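Local atomic coordinates of uricase (Arthrobacter globiformis, PDB entry 2YZB), a protein that catalyses the oxidation of uric acid to 5-hydroxyisourate, which is processed further to (S)-allantoin. Residues N18-A23 / V65-Q70; G160-G165 / E176-I181; G149-T154 / S187-Y192; L182-S187 / S246-H251. All blocks are in the same frame, centred on the assembly; numbering follows the deposited sequence.

Interaction 1. Residues N18-A23 / V65-Q70. With URC (uric acid), chain I.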
loop_
_atom_site.group_PDB
_atom_site.type_symbol
_atom_site.label_atom_id
_atom_site.label_comp_id
_atom_site.label_asym_id
_atom_site.label_seq_id
_atom_site.Cartn_x
_atom_site.Cartn_y
_atom_site.Cartn_z
ATOM N N ASN A 18 -12.567 -26.621 2.262
ATOM C CA ASN A 18 -12.252 -25.699 3.347
ATOM C C ASN A 18 -10.828 -25.895 3.833
ATOM O O ASN A 18 -10.231 -26.951 3.627
ATOM C CB ASN A 18 -13.247 -25.859 4.512
ATOM C CG ASN A 18 -13.172 -27.225 5.182
ATOM O OD1 ASN A 18 -12.347 -27.458 6.068
ATOM N ND2 ASN A 18 -14.036 -28.137 4.753
ATOM N N GLN A 19 -10.277 -24.856 4.453
ATOM C CA GLN A 19 -8.922 -24.904 4.989
ATOM C C GLN A 19 -8.772 -23.744 5.961
ATOM O O GLN A 19 -9.477 -22.743 5.854
ATOM C CB GLN A 19 -7.884 -24.795 3.865
ATOM C CG GLN A 19 -7.959 -23.513 3.037
ATOM C CD GLN A 19 -7.013 -23.533 1.841
ATOM O OE1 GLN A 19 -6.667 -24.596 1.334
ATOM N NE2 GLN A 19 -6.609 -22.351 1.377
ATOM N N TYR A 20 -7.866 -23.882 6.919
ATOM C CA TYR A 20 -7.669 -22.833 7.903
ATOM C C TYR A 20 -6.284 -22.955 8.523
ATOM O O TYR A 20 -5.696 -24.036 8.555
ATOM C CB TYR A 20 -8.713 -22.949 9.020
ATOM C CG TYR A 20 -8.329 -23.970 10.061
ATOM C CD1 TYR A 20 -8.351 -25.334 9.769
ATOM C CD2 TYR A 20 -7.841 -23.571 11.302
ATOM C CE1 TYR A 20 -7.890 -26.273 10.682
ATOM C CE2 TYR A 20 -7.373 -24.498 12.220
ATOM C CZ TYR A 20 -7.397 -25.850 11.903
ATOM O OH TYR A 20 -6.905 -26.769 12.798
ATOM N N GLY A 21 -5.770 -21.844 9.032
ATOM C CA GLY A 21 -4.471 -21.892 9.669
ATOM C C GLY A 21 -4.004 -20.504 10.030
ATOM O O GLY A 21 -4.806 -19.574 10.114
ATOM N N LYS A 22 -2.704 -20.366 10.247
ATOM C CA LYS A 22 -2.146 -19.070 10.580
ATOM C C LYS A 22 -1.449 -18.521 9.349
ATOM O O LYS A 22 -0.619 -19.199 8.732
ATOM C CB LYS A 22 -1.144 -19.185 11.721
ATOM C CG LYS A 22 -0.648 -17.837 12.202
ATOM C CD LYS A 22 -1.714 -17.107 13.001
ATOM C CE LYS A 22 -1.918 -17.765 14.348
ATOM N NZ LYS A 22 -2.882 -17.020 15.203
ATOM N N ALA A 23 -1.789 -17.289 8.993
ATOM C CA ALA A 23 -1.196 -16.652 7.825
ATOM C C ALA A 23 -0.160 -15.588 8.188
ATOM O O ALA A 23 -0.230 -14.954 9.240
ATOM C CB ALA A 23 -2.289 -16.036 6.961
ATOM N N VAL A 65 -6.858 -27.910 15.382
ATOM C CA VAL A 65 -5.511 -27.617 15.848
ATOM C C VAL A 65 -5.454 -26.097 15.740
ATOM O O VAL A 65 -5.463 -25.550 14.639
ATOM C CB VAL A 65 -4.447 -28.212 14.902
ATOM C CG1 VAL A 65 -3.069 -27.725 15.304
ATOM C CG2 VAL A 65 -4.505 -29.736 14.943
ATOM N N ALA A 66 -5.417 -25.426 16.884
ATOM C CA ALA A 66 -5.398 -23.969 16.938
ATOM C C ALA A 66 -4.441 -23.291 15.952
ATOM O O ALA A 66 -3.332 -23.770 15.710
ATOM C CB ALA A 66 -5.082 -23.526 18.357
ATOM N N THR A 67 -4.871 -22.173 15.375
ATOM C CA THR A 67 -4.003 -21.462 14.450
ATOM C C THR A 67 -2.804 -20.980 15.270
ATOM O O THR A 67 -1.694 -20.875 14.755
ATOM C CB THR A 67 -4.716 -20.249 13.776
ATOM O OG1 THR A 67 -5.099 -19.296 14.771
ATOM C CG2 THR A 67 -5.964 -20.704 13.004
ATOM N N ASP A 68 -3.030 -20.704 16.554
ATOM C CA ASP A 68 -1.955 -20.254 17.434
ATOM C C ASP A 68 -0.926 -21.365 17.587
ATOM O O ASP A 68 0.264 -21.105 17.709
ATOM C CB ASP A 68 -2.489 -19.884 18.823
ATOM C CG ASP A 68 -1.392 -19.360 19.747
ATOM O OD1 ASP A 68 -1.006 -18.179 19.622
ATOM O OD2 ASP A 68 -0.899 -20.135 20.590
ATOM N N THR A 69 -1.396 -22.605 17.584
ATOM C CA THR A 69 -0.510 -23.748 17.714
ATOM C C THR A 69 0.308 -23.904 16.443
ATOM O O THR A 69 1.495 -24.222 16.495
ATOM C CB THR A 69 -1.298 -25.046 17.955
ATOM O OG1 THR A 69 -2.008 -24.951 19.195
ATOM C CG2 THR A 69 -0.355 -26.236 18.004
ATOM N N GLN A 70 -0.333 -23.689 15.298
ATOM C CA GLN A 70 0.363 -23.795 14.030
ATOM C C GLN A 70 1.472 -22.753 14.012
ATOM O O GLN A 70 2.589 -23.029 13.570
ATOM C CB GLN A 70 -0.605 -23.578 12.862
ATOM C CG GLN A 70 -1.617 -24.706 12.718
ATOM C CD GLN A 70 -2.557 -24.524 11.540
ATOM O OE1 GLN A 70 -2.121 -24.315 10.412
ATOM N NE2 GLN A 70 -3.856 -24.620 11.797
HETATM N N1 URC I . -10.494 -20.789 14.912
HETATM C C2 URC I . -10.944 -19.767 15.753
HETATM C C6 URC I . -9.191 -21.297 14.882
HETATM N N3 URC I . -10.056 -19.196 16.633
HETATM O O11 URC I . -12.078 -19.377 15.728
HETATM C C4 URC I . -8.787 -19.611 16.681
HETATM C C5 URC I . -8.307 -20.623 15.859
HETATM N N9 URC I . -7.834 -19.143 17.479
HETATM O O13 URC I . -8.896 -22.204 14.098
HETATM N N7 URC I . -7.026 -20.800 16.143
HETATM C C8 URC I . -6.783 -19.889 17.122
HETATM O O24 URC I . -5.698 -19.762 17.631
HETATM O O HOH W 1 -2.804 -16.401 18.249
#
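Lys-22 lays its side chain across Thr-67 at about a right angle, bringing together two members of the charge relay in a urate site that, as in T-fold enzymes, forms where two subunits meet. Its NZ donates to Thr-67 OG1 over 3.2 Å, although the position of NZ is less certain; with the same reservation, a water would accept from NZ and donate to Asp-68 OD1. Bends at chi2 (73°) and chi3 (71°) fold the chain back over the start of helix 67-78, where CE lies 3.1 Å from Thr-67 O.

Urate sits at the N-terminal end of this helix. Asp-68 N donates to its O24 at 3.0 Å, and the helix end would probably stabilise negative charge on that oxygen. Leu-222, Gln-223 and Arg-180 of the second subunit grip the same ligand. Tyr-20 touches it too, ring atom CD2 lying 3.3 Å from urate O13, while its OH holds the turn into the helix by donating to Val-65 O at 2.6 Å, tilted 31° from the carbonyl plane. Thr-67 CG2 meets the edge of this ring.

Behind this first shell, Gln-70 stands its amide almost perpendicular to the Tyr-20 ring, and its NE2 adds a weak bond to Val-65 O. Ser-46 holds the other end of the amide, Gln-70 OE1, which lies 3.5 Å from Gly-21 CA, where a CB would clash.

Interaction 2. Residues G160-G165 / E176-I181. With URC (uric acid), chain L.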
loop_
_atom_site.group_PDB
_atom_site.type_symbol
_atom_site.label_atom_id
_atom_site.label_comp_id
_atom_site.label_asym_id
_atom_site.label_seq_id
_atom_site.Cartn_x
_atom_site.Cartn_y
_atom_site.Cartn_z
ATOM N N GLY A 160 14.114 -2.749 -28.893
ATOM C CA GLY A 160 14.085 -4.186 -29.131
ATOM C C GLY A 160 12.707 -4.757 -28.849
ATOM O O GLY A 160 12.551 -5.907 -28.433
ATOM N N SER A 161 11.699 -3.925 -29.056
ATOM C CA SER A 161 10.316 -4.320 -28.859
ATOM C C SER A 161 9.477 -3.641 -29.939
ATOM O O SER A 161 9.625 -2.446 -30.196
ATOM C CB SER A 161 9.830 -3.902 -27.466
ATOM O OG SER A 161 8.434 -4.125 -27.325
ATOM N N GLU A 162 8.613 -4.426 -30.575
ATOM C CA GLU A 162 7.726 -3.942 -31.624
ATOM C C GLU A 162 6.342 -4.497 -31.337
ATOM O O GLU A 162 6.191 -5.422 -30.543
ATOM C CB GLU A 162 8.166 -4.474 -32.995
ATOM C CG GLU A 162 9.574 -4.118 -33.398
ATOM C CD GLU A 162 9.951 -4.669 -34.767
ATOM O OE1 GLU A 162 9.132 -4.563 -35.702
ATOM O OE2 GLU A 162 11.072 -5.195 -34.908
ATOM N N PHE A 163 5.339 -3.908 -31.980
ATOM C CA PHE A 163 3.966 -4.388 -31.874
ATOM C C PHE A 163 3.207 -3.875 -33.083
ATOM O O PHE A 163 2.836 -2.694 -33.161
ATOM C CB PHE A 163 3.260 -3.932 -30.598
ATOM C CG PHE A 163 1.932 -4.617 -30.385
ATOM C CD1 PHE A 163 1.870 -6.005 -30.251
ATOM C CD2 PHE A 163 0.744 -3.896 -30.385
ATOM C CE1 PHE A 163 0.643 -6.669 -30.127
ATOM C CE2 PHE A 163 -0.489 -4.548 -30.260
ATOM C CZ PHE A 163 -0.537 -5.941 -30.132
ATOM N N HIS A 164 2.997 -4.770 -34.040
ATOM C CA HIS A 164 2.290 -4.424 -35.261
ATOM C C HIS A 164 1.572 -5.640 -35.829
ATOM O O HIS A 164 1.706 -6.753 -35.314
ATOM C CB HIS A 164 3.276 -3.838 -36.284
ATOM C CG HIS A 164 4.530 -4.638 -36.456
ATOM N ND1 HIS A 164 4.556 -5.860 -37.094
ATOM C CD2 HIS A 164 5.804 -4.391 -36.067
ATOM C CE1 HIS A 164 5.790 -6.332 -37.089
ATOM N NE2 HIS A 164 6.566 -5.460 -36.471
ATOM N N GLY A 165 0.782 -5.424 -36.873
ATOM C CA GLY A 165 0.062 -6.530 -37.480
ATOM C C GLY A 165 -1.204 -6.946 -36.757
ATOM O O GLY A 165 -1.796 -7.968 -37.101
ATOM N N GLU A 176 0.627 1.150 -35.242
ATOM C CA GLU A 176 1.672 0.140 -35.291
ATOM C C GLU A 176 2.998 0.823 -34.975
ATOM O O GLU A 176 3.166 2.006 -35.260
ATOM C CB GLU A 176 1.755 -0.483 -36.684
ATOM C CG GLU A 176 0.530 -1.267 -37.114
ATOM C CD GLU A 176 0.750 -1.974 -38.439
ATOM O OE1 GLU A 176 0.754 -1.299 -39.492
ATOM O OE2 GLU A 176 0.935 -3.207 -38.423
ATOM N N THR A 177 3.932 0.082 -34.386
ATOM C CA THR A 177 5.244 0.635 -34.058
ATOM C C THR A 177 6.323 -0.436 -34.151
ATOM O O THR A 177 6.054 -1.613 -33.921
ATOM C CB THR A 177 5.274 1.238 -32.626
ATOM O OG1 THR A 177 6.527 1.898 -32.415
ATOM C CG2 THR A 177 5.114 0.152 -31.570
ATOM N N THR A 178 7.539 -0.030 -34.504
ATOM C CA THR A 178 8.653 -0.967 -34.593
ATOM C C THR A 178 9.712 -0.631 -33.537
ATOM O O THR A 178 10.800 -1.218 -33.525
ATOM C CB THR A 178 9.305 -0.956 -35.989
ATOM O OG1 THR A 178 9.829 0.350 -36.267
ATOM C CG2 THR A 178 8.275 -1.340 -37.058
ATOM N N ASP A 179 9.389 0.316 -32.658
ATOM C CA ASP A 179 10.306 0.713 -31.586
ATOM C C ASP A 179 9.508 1.275 -30.410
ATOM O O ASP A 179 8.914 2.352 -30.501
ATOM C CB ASP A 179 11.295 1.780 -32.074
ATOM C CG ASP A 179 12.579 1.822 -31.244
ATOM O OD1 ASP A 179 12.538 1.535 -30.024
ATOM O OD2 ASP A 179 13.637 2.157 -31.815
ATOM N N ARG A 180 9.492 0.537 -29.308
ATOM C CA ARG A 180 8.773 0.969 -28.116
ATOM C C ARG A 180 9.445 0.374 -26.883
ATOM O O ARG A 180 10.270 -0.530 -26.991
ATOM C CB ARG A 180 7.317 0.491 -28.159
ATOM C CG ARG A 180 7.171 -1.031 -28.046
ATOM C CD ARG A 180 5.720 -1.492 -27.896
ATOM N NE ARG A 180 5.656 -2.931 -27.629
ATOM C CZ ARG A 180 4.548 -3.596 -27.321
ATOM N NH1 ARG A 180 3.381 -2.963 -27.239
ATOM N NH2 ARG A 180 4.607 -4.900 -27.069
ATOM N N ILE A 181 9.095 0.897 -25.713
ATOM C CA ILE A 181 9.631 0.369 -24.471
ATOM C C ILE A 181 8.749 -0.811 -24.070
ATOM O O ILE A 181 7.538 -0.804 -24.307
ATOM C CB ILE A 181 9.591 1.420 -23.333
ATOM C CG1 ILE A 181 10.696 2.458 -23.547
ATOM C CG2 ILE A 181 9.776 0.741 -21.975
ATOM C CD1 ILE A 181 10.742 3.540 -22.481
HETATM N N1 URC L . 0.379 -7.363 -26.570
HETATM C C2 URC L . 1.486 -6.516 -26.587
HETATM C C6 URC L . -0.954 -6.951 -26.613
HETATM N N3 URC L . 1.275 -5.159 -26.650
HETATM O O11 URC L . 2.614 -6.942 -26.545
HETATM C C4 URC L . 0.029 -4.665 -26.696
HETATM C C5 URC L . -1.087 -5.483 -26.682
HETATM N N9 URC L . -0.314 -3.380 -26.757
HETATM O O13 URC L . -1.857 -7.782 -26.590
HETATM N N7 URC L . -2.159 -4.708 -26.737
HETATM C C8 URC L . -1.654 -3.452 -26.779
HETATM O O24 URC L . -2.364 -2.465 -26.831
HETATM O O HOH W 2 12.711 -2.091 -31.644
HETATM O O HOH W 3 6.820 -6.296 -27.979
#
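Phe-163 CB sits 3.5 Å above the plane of the Arg-180 guanidinium, near CZ, and the ring and guanidinium planes are 9° apart. Over one face of the ring lies urate, its N3 near the centre. At the guanidinium edge, NE donates to Ser-161 OG at 3.0 Å, close to the plane, and NH2 donates to urate O11 at 2.9 Å. The pair thus lines the urate pocket. A water shared by NH2, Ser-161 OG and Glu-162 O would further restrain the group's rotation. The His-164 ring meets Thr-177 O with its edge, and NE2 donates to Glu-162 OE1, whose carboxylate is also held by His-218. A single antiparallel bridge, Phe-163 with Thr-177, ties the backbones, and Gly-165 N donates at 2.7 Å to the anti lone pair of Glu-176 OE2. Both segments belong to the connection between strands 143-157 and 182-192. Arg-180 packs there on Asn-249 of strand 240-254, while His-164 O bonds Asn-61 of the second subunit.

Interaction 3. Residues G149-T154 / S187-Y192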
loop_
_atom_site.group_PDB
_atom_site.type_symbol
_atom_site.label_atom_id
_atom_site.label_comp_id
_atom_site.label_asym_id
_atom_site.label_seq_id
_atom_site.Cartn_x
_atom_site.Cartn_y
_atom_site.Cartn_z
ATOM N N GLY A 149 8.548 -19.761 -7.096
ATOM C CA GLY A 149 8.275 -18.628 -7.953
ATOM C C GLY A 149 9.051 -17.387 -7.587
ATOM O O GLY A 149 9.840 -17.377 -6.645
ATOM N N ILE A 150 8.824 -16.338 -8.362
ATOM C CA ILE A 150 9.478 -15.063 -8.148
ATOM C C ILE A 150 8.442 -13.991 -8.452
ATOM O O ILE A 150 7.541 -14.198 -9.275
ATOM C CB ILE A 150 10.696 -14.911 -9.082
ATOM C CG1 ILE A 150 11.457 -13.623 -8.758
ATOM C CG2 ILE A 150 10.241 -14.895 -10.535
ATOM C CD1 ILE A 150 12.802 -13.524 -9.466
ATOM N N GLU A 151 8.546 -12.859 -7.767
ATOM C CA GLU A 151 7.612 -11.765 -7.991
ATOM C C GLU A 151 8.257 -10.454 -7.590
ATOM O O GLU A 151 9.217 -10.444 -6.819
ATOM C CB GLU A 151 6.333 -11.978 -7.179
ATOM C CG GLU A 151 6.534 -11.970 -5.679
ATOM C CD GLU A 151 5.334 -12.528 -4.931
ATOM O OE1 GLU A 151 5.310 -12.451 -3.682
ATOM O OE2 GLU A 151 4.416 -13.051 -5.597
ATOM N N GLY A 152 7.739 -9.353 -8.128
ATOM C CA GLY A 152 8.273 -8.045 -7.782
ATOM C C GLY A 152 9.556 -7.682 -8.494
ATOM O O GLY A 152 10.232 -6.716 -8.126
ATOM N N LEU A 153 9.904 -8.456 -9.511
ATOM C CA LEU A 153 11.112 -8.196 -10.284
ATOM C C LEU A 153 10.738 -7.392 -11.530
ATOM O O LEU A 153 10.320 -7.952 -12.550
ATOM C CB LEU A 153 11.773 -9.518 -10.685
ATOM C CG LEU A 153 13.032 -9.408 -11.547
ATOM C CD1 LEU A 153 14.044 -8.461 -10.900
ATOM C CD2 LEU A 153 13.629 -10.796 -11.733
ATOM N N THR A 154 10.887 -6.072 -11.438
ATOM C CA THR A 154 10.546 -5.186 -12.542
ATOM C C THR A 154 11.662 -5.092 -13.577
ATOM O O THR A 154 12.827 -4.851 -13.235
ATOM C CB THR A 154 10.213 -3.775 -12.018
ATOM O OG1 THR A 154 9.169 -3.867 -11.038
ATOM C CG2 THR A 154 9.759 -2.878 -13.161
ATOM N N SER A 187 6.415 -11.994 -12.752
ATOM C CA SER A 187 5.732 -12.790 -11.754
ATOM C C SER A 187 5.571 -14.134 -12.441
ATOM O O SER A 187 4.832 -14.267 -13.425
ATOM C CB SER A 187 4.371 -12.187 -11.414
ATOM O OG SER A 187 3.783 -12.862 -10.321
ATOM N N ALA A 188 6.301 -15.122 -11.938
ATOM C CA ALA A 188 6.270 -16.454 -12.509
ATOM C C ALA A 188 6.256 -17.497 -11.407
ATOM O O ALA A 188 6.779 -17.275 -10.320
ATOM C CB ALA A 188 7.489 -16.658 -13.399
ATOM N N ARG A 189 5.645 -18.635 -11.703
ATOM C CA ARG A 189 5.569 -19.734 -10.758
ATOM C C ARG A 189 5.662 -21.036 -11.534
ATOM O O ARG A 189 5.001 -21.209 -12.559
ATOM C CB ARG A 189 4.266 -19.651 -9.965
ATOM C CG ARG A 189 4.389 -18.697 -8.790
ATOM C CD ARG A 189 3.055 -18.174 -8.326
ATOM N NE ARG A 189 3.202 -17.305 -7.160
ATOM C CZ ARG A 189 3.961 -16.212 -7.120
ATOM N NH1 ARG A 189 4.662 -15.829 -8.185
ATOM N NH2 ARG A 189 4.019 -15.495 -6.006
ATOM N N TRP A 190 6.511 -21.938 -11.054
ATOM C CA TRP A 190 6.703 -23.215 -11.719
ATOM C C TRP A 190 6.475 -24.389 -10.781
ATOM O O TRP A 190 6.830 -24.341 -9.602
ATOM C CB TRP A 190 8.103 -23.264 -12.338
ATOM C CG TRP A 190 9.225 -22.919 -11.393
ATOM C CD1 TRP A 190 10.003 -23.794 -10.685
ATOM C CD2 TRP A 190 9.723 -21.606 -11.086
ATOM N NE1 TRP A 190 10.953 -23.110 -9.966
ATOM C CE2 TRP A 190 10.806 -21.767 -10.193
ATOM C CE3 TRP A 190 9.358 -20.311 -11.483
ATOM C CZ2 TRP A 190 11.534 -20.680 -9.688
ATOM C CZ3 TRP A 190 10.083 -19.226 -10.978
ATOM C CH2 TRP A 190 11.159 -19.423 -10.089
ATOM N N ARG A 191 5.864 -25.440 -11.314
ATOM C CA ARG A 191 5.561 -26.639 -10.544
ATOM C C ARG A 191 6.593 -27.735 -10.793
ATOM O O ARG A 191 6.846 -28.119 -11.938
ATOM C CB ARG A 191 4.165 -27.157 -10.914
ATOM C CG ARG A 191 3.684 -28.349 -10.086
ATOM C CD ARG A 191 2.228 -28.710 -10.415
ATOM N NE ARG A 191 2.078 -29.219 -11.777
ATOM C CZ ARG A 191 2.467 -30.435 -12.162
ATOM N NH1 ARG A 191 3.027 -31.265 -11.288
ATOM N NH2 ARG A 191 2.308 -30.821 -13.420
ATOM N N TYR A 192 7.186 -28.230 -9.713
ATOM C CA TYR A 192 8.183 -29.290 -9.801
ATOM C C TYR A 192 7.440 -30.617 -9.872
ATOM O O TYR A 192 6.395 -30.773 -9.249
ATOM C CB TYR A 192 9.089 -29.269 -8.566
ATOM C CG TYR A 192 10.006 -28.064 -8.486
ATOM C CD1 TYR A 192 10.908 -27.781 -9.514
ATOM C CD2 TYR A 192 9.993 -27.229 -7.371
ATOM C CE1 TYR A 192 11.779 -26.695 -9.433
ATOM C CE2 TYR A 192 10.859 -26.138 -7.277
ATOM C CZ TYR A 192 11.748 -25.880 -8.308
ATOM O OH TYR A 192 12.618 -24.820 -8.207
#
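Arg-189 turns the edge of its guanidinium to Glu-151 across the strand pair, the carboxylate and guanidinium planes 31° apart. NH2 donates in a salt bridge to Glu-151 OE2, modelled at a doubtfully short 2.5 Å, meeting that oxygen from above the carboxylate plane, and NH1 adds a weak bond to Ile-150 O. A leucine in place of Arg-189 would probably leave the Glu-151 carboxylate without its charged mate and set it free to turn. Trp-190 instead presents a face: Gly-149 CA stands 3.9 Å from the centroid of its six-membered ring in a CH-pi contact, 25° off the normal. With no side chain, Gly-149 also avoids a clash with Arg-189 CG. NE1 donates in the ring plane to Tyr-192 OH, which would restrain the indole's rotation. Ile-150 and Ala-188 form an antiparallel hydrogen-bonded pair; Ile-150 CG2 packs beside Ala-188 CB. Ile-150 and Trp-190 pack against helix 199-216, the layering of helix on antiparallel sheet that characterises the T-fold.

Interaction 4. Residues L182-S187 / S246-H251. With URC (uric acid), chain L.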
loop_
_atom_site.group_PDB
_atom_site.type_symbol
_atom_site.label_atom_id
_atom_site.label_comp_id
_atom_site.label_asym_id
_atom_site.label_seq_id
_atom_site.Cartn_x
_atom_site.Cartn_y
_atom_site.Cartn_z
ATOM N N LEU A 182 9.364 -1.836 -23.502
ATOM C CA LEU A 182 8.618 -2.996 -23.030
ATOM C C LEU A 182 9.031 -3.149 -21.575
ATOM O O LEU A 182 10.181 -3.487 -21.289
ATOM C CB LEU A 182 8.993 -4.260 -23.820
ATOM C CG LEU A 182 8.284 -5.537 -23.346
ATOM C CD1 LEU A 182 6.788 -5.421 -23.607
ATOM C CD2 LEU A 182 8.849 -6.747 -24.061
ATOM N N ALA A 183 8.102 -2.874 -20.661
ATOM C CA ALA A 183 8.367 -2.962 -19.226
ATOM C C ALA A 183 7.311 -3.836 -18.565
ATOM O O ALA A 183 6.117 -3.731 -18.873
ATOM C CB ALA A 183 8.352 -1.564 -18.603
ATOM N N THR A 184 7.749 -4.692 -17.649
ATOM C CA THR A 184 6.833 -5.591 -16.964
ATOM C C THR A 184 7.360 -5.942 -15.579
ATOM O O THR A 184 8.484 -5.577 -15.215
ATOM C CB THR A 184 6.632 -6.903 -17.794
ATOM O OG1 THR A 184 5.619 -7.710 -17.190
ATOM C CG2 THR A 184 7.918 -7.707 -17.852
ATOM N N ASP A 185 6.523 -6.609 -14.796
ATOM C CA ASP A 185 6.905 -7.067 -13.466
ATOM C C ASP A 185 6.911 -8.565 -13.649
ATOM O O ASP A 185 5.882 -9.156 -13.962
ATOM C CB ASP A 185 5.865 -6.699 -12.404
ATOM C CG ASP A 185 5.822 -5.218 -12.113
ATOM O OD1 ASP A 185 6.897 -4.588 -12.071
ATOM O OD2 ASP A 185 4.711 -4.684 -11.909
ATOM N N VAL A 186 8.071 -9.182 -13.491
ATOM C CA VAL A 186 8.158 -10.615 -13.673
ATOM C C VAL A 186 7.556 -11.366 -12.496
ATOM O O VAL A 186 8.089 -11.348 -11.384
ATOM C CB VAL A 186 9.614 -11.066 -13.875
ATOM C CG1 VAL A 186 9.665 -12.568 -14.097
ATOM C CG2 VAL A 186 10.218 -10.337 -15.061
ATOM N N SER A 187 6.415 -11.994 -12.752
ATOM C CA SER A 187 5.732 -12.790 -11.754
ATOM C C SER A 187 5.571 -14.134 -12.441
ATOM O O SER A 187 4.832 -14.267 -13.425
ATOM C CB SER A 187 4.371 -12.187 -11.414
ATOM O OG SER A 187 3.783 -12.862 -10.321
ATOM N N SER A 246 2.440 -14.156 -15.257
ATOM C CA SER A 246 1.427 -13.116 -15.280
ATOM C C SER A 246 2.250 -11.850 -15.460
ATOM O O SER A 246 2.828 -11.331 -14.503
ATOM C CB SER A 246 0.670 -13.093 -13.948
ATOM O OG SER A 246 -0.387 -12.155 -13.978
ATOM N N LEU A 247 2.321 -11.370 -16.698
ATOM C CA LEU A 247 3.123 -10.200 -17.006
ATOM C C LEU A 247 2.336 -8.953 -17.392
ATOM O O LEU A 247 1.636 -8.932 -18.401
ATOM C CB LEU A 247 4.102 -10.538 -18.132
ATOM C CG LEU A 247 5.006 -11.764 -17.956
ATOM C CD1 LEU A 247 5.833 -11.959 -19.212
ATOM C CD2 LEU A 247 5.915 -11.581 -16.746
ATOM N N PRO A 248 2.426 -7.897 -16.576
ATOM C CA PRO A 248 1.699 -6.678 -16.924
ATOM C C PRO A 248 2.506 -5.922 -17.980
ATOM O O PRO A 248 3.731 -6.045 -18.037
ATOM C CB PRO A 248 1.648 -5.921 -15.601
ATOM C CG PRO A 248 2.951 -6.313 -14.959
ATOM C CD PRO A 248 2.981 -7.809 -15.213
ATOM N N ASN A 249 1.826 -5.179 -18.844
ATOM C CA ASN A 249 2.529 -4.384 -19.836
ATOM C C ASN A 249 2.401 -2.980 -19.262
ATOM O O ASN A 249 1.386 -2.311 -19.465
ATOM C CB ASN A 249 1.854 -4.462 -21.210
ATOM C CG ASN A 249 2.745 -3.923 -22.324
ATOM O OD1 ASN A 249 3.685 -3.172 -22.067
ATOM N ND2 ASN A 249 2.449 -4.303 -23.566
ATOM N N LYS A 250 3.421 -2.571 -18.510
ATOM C CA LYS A 250 3.469 -1.268 -17.856
ATOM C C LYS A 250 3.832 -0.217 -18.893
ATOM O O LYS A 250 4.992 -0.083 -19.299
ATOM C CB LYS A 250 4.508 -1.310 -16.732
ATOM C CG LYS A 250 4.367 -2.561 -15.848
ATOM C CD LYS A 250 5.645 -2.864 -15.064
ATOM C CE LYS A 250 5.867 -1.864 -13.952
ATOM N NZ LYS A 250 4.845 -2.024 -12.884
ATOM N N HIS A 251 2.822 0.532 -19.308
ATOM C CA HIS A 251 2.984 1.537 -20.346
ATOM C C HIS A 251 3.874 2.739 -20.084
ATOM O O HIS A 251 3.720 3.459 -19.100
ATOM C CB HIS A 251 1.606 2.022 -20.795
ATOM C CG HIS A 251 0.744 0.933 -21.354
ATOM N ND1 HIS A 251 -0.603 0.832 -21.076
ATOM C CD2 HIS A 251 1.037 -0.104 -22.175
ATOM C CE1 HIS A 251 -1.101 -0.221 -21.701
ATOM N NE2 HIS A 251 -0.126 -0.806 -22.375
HETATM N N1 URC L . 0.379 -7.363 -26.570
HETATM C C2 URC L . 1.486 -6.516 -26.587
HETATM C C6 URC L . -0.954 -6.951 -26.613
HETATM N N3 URC L . 1.275 -5.159 -26.650
HETATM O O11 URC L . 2.614 -6.942 -26.545
HETATM C C4 URC L . 0.029 -4.665 -26.696
HETATM C C5 URC L . -1.087 -5.483 -26.682
HETATM N N9 URC L . -0.314 -3.380 -26.757
HETATM O O13 URC L . -1.857 -7.782 -26.590
HETATM N N7 URC L . -2.159 -4.708 -26.737
HETATM C C8 URC L . -1.654 -3.452 -26.779
HETATM O O24 URC L . -2.364 -2.465 -26.831
HETATM O O HOH W 4 5.727 -1.565 -21.411
HETATM O O HOH W 5 3.774 -9.332 -12.265
#
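Lys-250 crosses Asp-185 at about a right angle and closes a salt bridge, NZ to OD2 at 2.8 Å, on the syn side but 32° out of the carboxylate plane; Thr-154 holds Asp-185 OD1. A methionine in place of Lys-250 would probably leave Asp-185 without its opposite charge within this strand pair. Among the hydrogen bonds, Lys-250 N donates to Ala-183 O and Ser-246 N to Ser-187 O. Pro-248 has no N-H to give, and a side chain carries the link: Thr-184 OG1, anti to the backbone N (chi1 -173°), donates to a lone pair of Pro-248 O at 2.7 Å. Asp-185 N, buried with no polar partner, faces Pro-248 CG at 3.6 Å. Leu-247 CD2 packs on the backbone at Val-186 CA. Segment 246-251 brings Asn-249 ND2 to 3.4 Å from urate N3 and includes His-251 of the charge relay. The two antiparallel strands lie between 143-157 and 276-285 in the sheet, with Leu-182 and Leu-247 packed against helix 222-236.

Interactions 1 and 2 serve two different urate molecules: the nearest atoms of the two interactions are about 35 Å apart, on opposite sides of the chain's centre, and each site is completed by another subunit. Thus His-251, in interaction 4, packs on Lys-22 of the second subunit, the counterpart of the lysine in interaction 1. Interactions 2 and 4 meet at one ligand, with Arg-180 NH1 lying 4.0 Å from Asn-249 ND2. Interaction 3 continues interaction 4 along strand 182-192, sharing Ser-187, with centres about 12 Å apart; Leu-153 O and Val-186 N, 2.7 Å apart, probably hydrogen-bond between them. Interaction 2 lies in the connection between strands 143-157 and 182-192, nested within the loop that interaction 3 closes.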